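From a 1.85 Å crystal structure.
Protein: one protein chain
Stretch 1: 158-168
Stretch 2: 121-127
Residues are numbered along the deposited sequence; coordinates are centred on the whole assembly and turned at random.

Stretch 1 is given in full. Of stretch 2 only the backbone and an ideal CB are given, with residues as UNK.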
ATOM      1  N   GLN A 158       2.663 -49.726   5.301  1.00 46.71           N
ATOM      2  CA  GLN A 158       3.752 -49.161   4.496  1.00 46.33           C
ATOM      3  C   GLN A 158       4.548 -48.140   5.318  1.00 45.79           C
ATOM      4  O   GLN A 158       5.775 -48.079   5.211  1.00 45.72           O
ATOM      5  CB  GLN A 158       3.234 -48.500   3.214  1.00 46.07           C
ATOM      6  CG  GLN A 158       2.644 -49.446   2.186  1.00 47.39           C
ATOM      7  CD  GLN A 158       2.251 -48.741   0.895  1.00 47.97           C
ATOM      8  OE1 GLN A 158       2.992 -47.910   0.371  1.00 48.33           O
ATOM      9  NE2 GLN A 158       1.075 -49.077   0.377  1.00 49.02           N
ATOM     10  N   TRP A 159       3.836 -47.341   6.124  1.00 44.63           N
ATOM     11  CA  TRP A 159       4.461 -46.430   7.085  1.00 44.17           C
ATOM     12  C   TRP A 159       5.338 -47.226   8.064  1.00 45.27           C
ATOM     13  O   TRP A 159       6.465 -46.822   8.374  1.00 45.04           O
ATOM     14  CB  TRP A 159       3.400 -45.634   7.868  1.00 43.03           C
ATOM     15  CG  TRP A 159       2.755 -44.435   7.136  1.00 41.29           C
ATOM     16  CD1 TRP A 159       1.463 -44.355   6.677  1.00 40.55           C
ATOM     17  CD2 TRP A 159       3.365 -43.162   6.826  1.00 40.37           C
ATOM     18  NE1 TRP A 159       1.235 -43.119   6.098  1.00 40.00           N
ATOM     19  CE2 TRP A 159       2.383 -42.372   6.170  1.00 39.84           C
ATOM     20  CE3 TRP A 159       4.642 -42.617   7.032  1.00 39.05           C
ATOM     21  CZ2 TRP A 159       2.644 -41.061   5.711  1.00 38.82           C
ATOM     22  CZ3 TRP A 159       4.908 -41.313   6.571  1.00 39.94           C
ATOM     23  CH2 TRP A 159       3.906 -40.549   5.925  1.00 38.54           C
ATOM     24  N   GLU A 160       4.817 -48.350   8.554  1.00 46.03           N
ATOM     25  CA  GLU A 160       5.558 -49.165   9.516  1.00 47.69           C
ATOM     26  C   GLU A 160       6.865 -49.698   8.912  1.00 48.06           C
ATOM     27  O   GLU A 160       7.927 -49.584   9.534  1.00 48.34           O
ATOM     28  CB  GLU A 160       4.683 -50.293  10.087  1.00 48.69           C
ATOM     29  CG  GLU A 160       5.360 -51.088  11.202  1.00 53.08           C
ATOM     30  CD  GLU A 160       4.372 -51.707  12.183  1.00 58.76           C
ATOM     31  OE1 GLU A 160       3.167 -51.821  11.854  1.00 60.73           O
ATOM     32  OE2 GLU A 160       4.807 -52.082  13.295  1.00 61.26           O
ATOM     33  N   ARG A 161       6.790 -50.229   7.692  1.00 48.31           N
ATOM     34  CA  ARG A 161       7.980 -50.759   6.996  1.00 49.37           C
ATOM     35  C   ARG A 161       9.041 -49.696   6.682  1.00 48.67           C
ATOM     36  O   ARG A 161      10.230 -49.935   6.877  1.00 49.19           O
ATOM     37  CB  ARG A 161       7.591 -51.545   5.733  1.00 50.08           C
ATOM     38  CG  ARG A 161       6.839 -52.852   6.042  1.00 53.63           C
ATOM     39  CD  ARG A 161       6.696 -53.765   4.818  1.00 59.11           C
ATOM     40  NE  ARG A 161       5.818 -53.210   3.775  1.00 61.24           N
ATOM     41  CZ  ARG A 161       4.491 -53.356   3.731  1.00 61.88           C
ATOM     42  NH1 ARG A 161       3.848 -54.034   4.676  1.00 63.14           N
ATOM     43  NH2 ARG A 161       3.800 -52.814   2.739  1.00 62.64           N
ATOM     44  N   ALA A 162       8.614 -48.530   6.200  1.00 47.41           N
ATOM     45  CA  ALA A 162       9.546 -47.430   5.905  1.00 46.73           C
ATOM     46  C   ALA A 162      10.203 -46.855   7.155  1.00 46.48           C
ATOM     47  O   ALA A 162      11.342 -46.388   7.092  1.00 46.51           O
ATOM     48  CB  ALA A 162       8.847 -46.322   5.120  1.00 45.52           C
ATOM     49  N   LEU A 163       9.487 -46.887   8.280  1.00 46.42           N
ATOM     50  CA  LEU A 163       9.987 -46.335   9.548  1.00 46.90           C
ATOM     51  C   LEU A 163      10.598 -47.390  10.506  1.00 48.50           C
ATOM     52  O   LEU A 163      10.596 -47.212  11.730  1.00 49.22           O
ATOM     53  CB  LEU A 163       8.885 -45.513  10.255  1.00 45.62           C
ATOM     54  CG  LEU A 163       8.424 -44.190   9.597  1.00 44.13           C
ATOM     55  CD1 LEU A 163       7.155 -43.648  10.261  1.00 42.09           C
ATOM     56  CD2 LEU A 163       9.527 -43.115   9.576  1.00 41.66           C
ATOM     57  N   SER A 164      11.132 -48.474   9.953  1.00 49.80           N
ATOM     58  CA  SER A 164      11.746 -49.514  10.786  1.00 51.25           C
ATOM     59  C   SER A 164      13.266 -49.316  10.955  1.00 51.73           C
ATOM     60  O   SER A 164      13.939 -50.132  11.588  1.00 52.71           O
ATOM     61  CB  SER A 164      11.419 -50.907  10.250  1.00 51.83           C
ATOM     62  OG  SER A 164      12.033 -51.106   8.994  1.00 52.37           O
ATOM     63  N   VAL A 165      13.792 -48.233  10.387  1.00 51.14           N
ATOM     64  CA  VAL A 165      15.191 -47.812  10.591  1.00 51.30           C
ATOM     65  C   VAL A 165      15.224 -46.322  10.988  1.00 50.29           C
ATOM     66  O   VAL A 165      14.261 -45.610  10.704  1.00 49.31           O
ATOM     67  CB  VAL A 165      16.078 -48.056   9.327  1.00 51.83           C
ATOM     68  CG1 VAL A 165      16.168 -49.552   8.984  1.00 53.38           C
ATOM     69  CG2 VAL A 165      15.585 -47.241   8.127  1.00 50.60           C
ATOM     70  N   PRO A 166      16.313 -45.851  11.651  1.00 50.29           N
ATOM     71  CA  PRO A 166      16.402 -44.428  12.049  1.00 48.88           C
ATOM     72  C   PRO A 166      16.134 -43.451  10.904  1.00 47.51           C
ATOM     73  O   PRO A 166      16.645 -43.636   9.793  1.00 47.21           O
ATOM     74  CB  PRO A 166      17.841 -44.281  12.556  1.00 49.47           C
ATOM     75  CG  PRO A 166      18.187 -45.673  13.070  1.00 51.30           C
ATOM     76  CD  PRO A 166      17.459 -46.638  12.160  1.00 51.38           C
ATOM     77  N   THR A 167      15.336 -42.424  11.204  1.00 45.74           N
ATOM     78  CA  THR A 167      14.814 -41.465  10.219  1.00 44.03           C
ATOM     79  C   THR A 167      14.866 -40.041  10.821  1.00 42.79           C
ATOM     80  O   THR A 167      14.743 -39.880  12.047  1.00 42.12           O
ATOM     81  CB  THR A 167      13.366 -41.886   9.797  1.00 44.29           C
ATOM     82  OG1 THR A 167      13.406 -43.204   9.218  1.00 44.21           O
ATOM     83  CG2 THR A 167      12.723 -40.909   8.798  1.00 43.24           C
ATOM     84  N   GLN A 168      15.077 -39.026   9.972  1.00 41.48           N
ATOM     85  CA  GLN A 168      15.154 -37.622  10.425  1.00 40.40           C
ATOM     86  C   GLN A 168      13.830 -36.838  10.302  1.00 39.31           C
ATOM     87  O   GLN A 168      13.485 -36.062  11.199  1.00 39.10           O
ATOM     88  CB  GLN A 168      16.285 -36.867   9.702  1.00 40.58           C
ATOM     89  CG  GLN A 168      17.680 -37.068  10.302  1.00 41.01           C
ATOM     90  CD  GLN A 168      18.247 -38.456  10.013  1.00 42.00           C
ATOM     91  OE1 GLN A 168      18.216 -38.927   8.870  1.00 41.80           O
ATOM     92  NE2 GLN A 168      18.750 -39.121  11.051  1.00 42.99           N
ATOM     93  N   UNK A 121      21.027 -37.429   5.368  1.00 39.85           N
ATOM     94  CA  UNK A 121      19.832 -37.592   6.198  1.00 39.77           C
ATOM     95  C   UNK A 121      18.691 -38.242   5.416  1.00 39.81           C
ATOM     96  O   UNK A 121      18.747 -38.318   4.192  1.00 40.42           O
ATOM     97  CB  UNK A 121      19.382 -36.237   6.748  1.00 39.77           C
ATOM     98  N   UNK A 122      17.661 -38.704   6.127  1.00 39.59           N
ATOM     99  CA  UNK A 122      16.607 -39.565   5.554  1.00 39.43           C
ATOM    100  C   UNK A 122      15.192 -38.989   5.766  1.00 38.34           C
ATOM    101  O   UNK A 122      14.841 -38.623   6.891  1.00 37.77           O
ATOM    102  CB  UNK A 122      16.687 -40.961   6.175  1.00 39.43           C
ATOM    103  N   UNK A 123      14.401 -38.946   4.688  1.00 37.84           N
ATOM    104  CA  UNK A 123      13.004 -38.459   4.705  1.00 37.15           C
ATOM    105  C   UNK A 123      12.028 -39.557   4.272  1.00 37.54           C
ATOM    106  O   UNK A 123      12.287 -40.258   3.297  1.00 37.88           O
ATOM    107  CB  UNK A 123      12.852 -37.242   3.790  1.00 37.15           C
ATOM    108  N   UNK A 124      10.921 -39.713   5.006  1.00 37.18           N
ATOM    109  CA  UNK A 124       9.805 -40.561   4.559  1.00 37.35           C
ATOM    110  C   UNK A 124       8.563 -39.693   4.277  1.00 37.02           C
ATOM    111  O   UNK A 124       8.057 -39.012   5.170  1.00 36.29           O
ATOM    112  CB  UNK A 124       9.485 -41.626   5.610  1.00 37.35           C
ATOM    113  N   UNK A 125       8.065 -39.734   3.044  1.00 37.25           N
ATOM    114  CA  UNK A 125       6.968 -38.840   2.643  1.00 37.54           C
ATOM    115  C   UNK A 125       5.824 -39.605   2.010  1.00 38.02           C
ATOM    116  O   UNK A 125       6.059 -40.628   1.380  1.00 38.60           O
ATOM    117  CB  UNK A 125       7.475 -37.776   1.667  1.00 37.54           C
ATOM    118  N   UNK A 126       4.592 -39.115   2.176  1.00 38.12           N
ATOM    119  CA  UNK A 126       3.437 -39.627   1.412  1.00 38.34           C
ATOM    120  C   UNK A 126       3.581 -39.220  -0.057  1.00 39.11           C
ATOM    121  O   UNK A 126       4.197 -38.194  -0.360  1.00 38.69           O
ATOM    122  CB  UNK A 126       2.121 -39.100   1.987  1.00 38.34           C
ATOM    123  N   UNK A 127       3.007 -40.014  -0.958  1.00 40.38           N
ATOM    124  CA  UNK A 127       3.144 -39.799  -2.406  1.00 41.61           C
ATOM    125  C   UNK A 127       2.133 -38.783  -2.945  1.00 40.99           C
ATOM    126  O   UNK A 127       2.416 -38.088  -3.926  1.00 40.67           O
ATOM    127  CB  UNK A 127       2.978 -41.127  -3.147  1.00 41.61           C
TER

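Position 121 precedes the strand, with phi/psi of -74/166° and a CA-to-CB bond directed sideways to stretch 1. The amide end of Gln 168 lies close by: its OE1 is 3.4 Å from CA of 121 and 3.6 Å from the ideal CB. A small or polar side chain, such as Ser, Asn, Asp or Thr, would sit comfortably beside an amide. The residue is Asp 121. Its OD1 comes within 3.6 Å of CD of Gln 168, a polar contact without a hydrogen bond, while OD2 is hydrogen-bonded elsewhere in the structure.

At 122 the extended strand begins, and the backbone is already engaged. The amide N of 122 donates to OE1 of Gln 168 at 2.8 Å, and N of Gln 168 donates back to O of 122 at 3.1 Å, so residue 168 holds 122 through both its side chain and its main chain. The CB points sideways, leaving a path along the loop. Farther along lie acceptors: the carbonyl O of Ala 162, which lies near the end of the helix, and OG1 of Thr 167. A short side chain could not span the gap; a long donor, Lys or Arg, could, and Gln might reach part of the way. The residue is Arg 122. With chi1 to chi3 all t, it extends fully, and NH1 donates to O of Ala 162 and to OG1 of Thr 167, both at 2.9 Å. The two acceptors lie at the edge of the guanidinium, near its plane, where its N-H bonds point; NH2 adds a weak bond to O of Ala 162 at 3.4 Å. One face is left for an apolar neighbour, and CG2 of Val 165 lies over it, 3.6 Å from NH1.

Position 123 points away, with nothing of stretch 1 within 5.5 Å of its ideal CB, so stretch 1 barely constrains the choice. It is Leu 123.

Position 124 points toward stretch 1, into an apolar hollow. Its ideal CB is 4.2 Å from CD2 of Leu 163, 4.6 Å from CG2 of Thr 167 and 4.7 Å from CZ3 of Trp 159. These distances favour a compact aliphatic side chain; Val, Ile or perhaps Leu could be considered, and beta-branching suits an extended backbone. The residue is Val 124, chi1 t. Its CG1 lies 3.9 Å from both CZ3 of Trp 159 and CB of Ala 162, while CG2 is 4.0 Å from CD2 of Leu 163 and from CG2 of Thr 167. The two methyls thus fill different parts of the hollow.

Position 125 again points away, following the strand's alternation, and many residues would satisfy stretch 1. It is Ala 125.

At 126 the CB points sideways, 4.2 Å from CZ2 of Trp 159. A small apolar group suits the indole here, though other apolar residues are conceivable. Ala 126 supplies a single methyl for this contact.

Position 127 leaves the strand and has open space before it; a long polar residue is one possibility. Arg 127 makes no contact with stretch 1.

Stretch 2 121-127: DRLVAAR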
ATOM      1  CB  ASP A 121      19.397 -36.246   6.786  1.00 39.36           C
ATOM      2  CG  ASP A 121      20.380 -35.716   7.824  1.00 40.30           C
ATOM      3  OD1 ASP A 121      20.930 -36.520   8.616  1.00 41.97           O
ATOM      4  OD2 ASP A 121      20.600 -34.490   7.853  1.00 40.38           O
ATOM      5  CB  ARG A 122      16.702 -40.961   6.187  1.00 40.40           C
ATOM      6  CG  ARG A 122      15.727 -42.022   5.648  1.00 42.50           C
ATOM      7  CD  ARG A 122      16.099 -43.437   6.164  1.00 46.27           C
ATOM      8  NE  ARG A 122      15.474 -44.496   5.362  1.00 48.59           N
ATOM      9  CZ  ARG A 122      14.290 -45.039   5.623  1.00 48.22           C
ATOM     10  NH1 ARG A 122      13.594 -44.647   6.685  1.00 47.99           N
ATOM     11  NH2 ARG A 122      13.805 -45.988   4.829  1.00 49.85           N
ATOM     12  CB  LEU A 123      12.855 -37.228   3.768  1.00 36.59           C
ATOM     13  CG  LEU A 123      11.470 -36.744   3.288  1.00 35.59           C
ATOM     14  CD1 LEU A 123      10.614 -36.246   4.448  1.00 35.09           C
ATOM     15  CD2 LEU A 123      11.562 -35.653   2.208  1.00 34.29           C
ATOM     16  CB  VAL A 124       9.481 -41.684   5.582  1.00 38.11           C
ATOM     17  CG1 VAL A 124       8.281 -42.509   5.131  1.00 36.62           C
ATOM     18  CG2 VAL A 124      10.702 -42.594   5.779  1.00 39.26           C
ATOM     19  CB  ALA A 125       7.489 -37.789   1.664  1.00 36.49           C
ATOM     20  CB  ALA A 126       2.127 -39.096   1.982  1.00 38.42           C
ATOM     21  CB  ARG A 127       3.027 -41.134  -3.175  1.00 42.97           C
ATOM     22  CG  ARG A 127       3.675 -41.107  -4.568  1.00 46.20           C
ATOM     23  CD  ARG A 127       3.669 -42.482  -5.258  1.00 51.76           C
ATOM     24  NE  ARG A 127       4.775 -43.353  -4.843  1.00 54.57           N
ATOM     25  CZ  ARG A 127       4.660 -44.388  -4.005  1.00 56.45           C
ATOM     26  NH1 ARG A 127       3.490 -44.707  -3.461  1.00 55.77           N
ATOM     27  NH2 ARG A 127       5.730 -45.113  -3.704  1.00 58.82           N
TER
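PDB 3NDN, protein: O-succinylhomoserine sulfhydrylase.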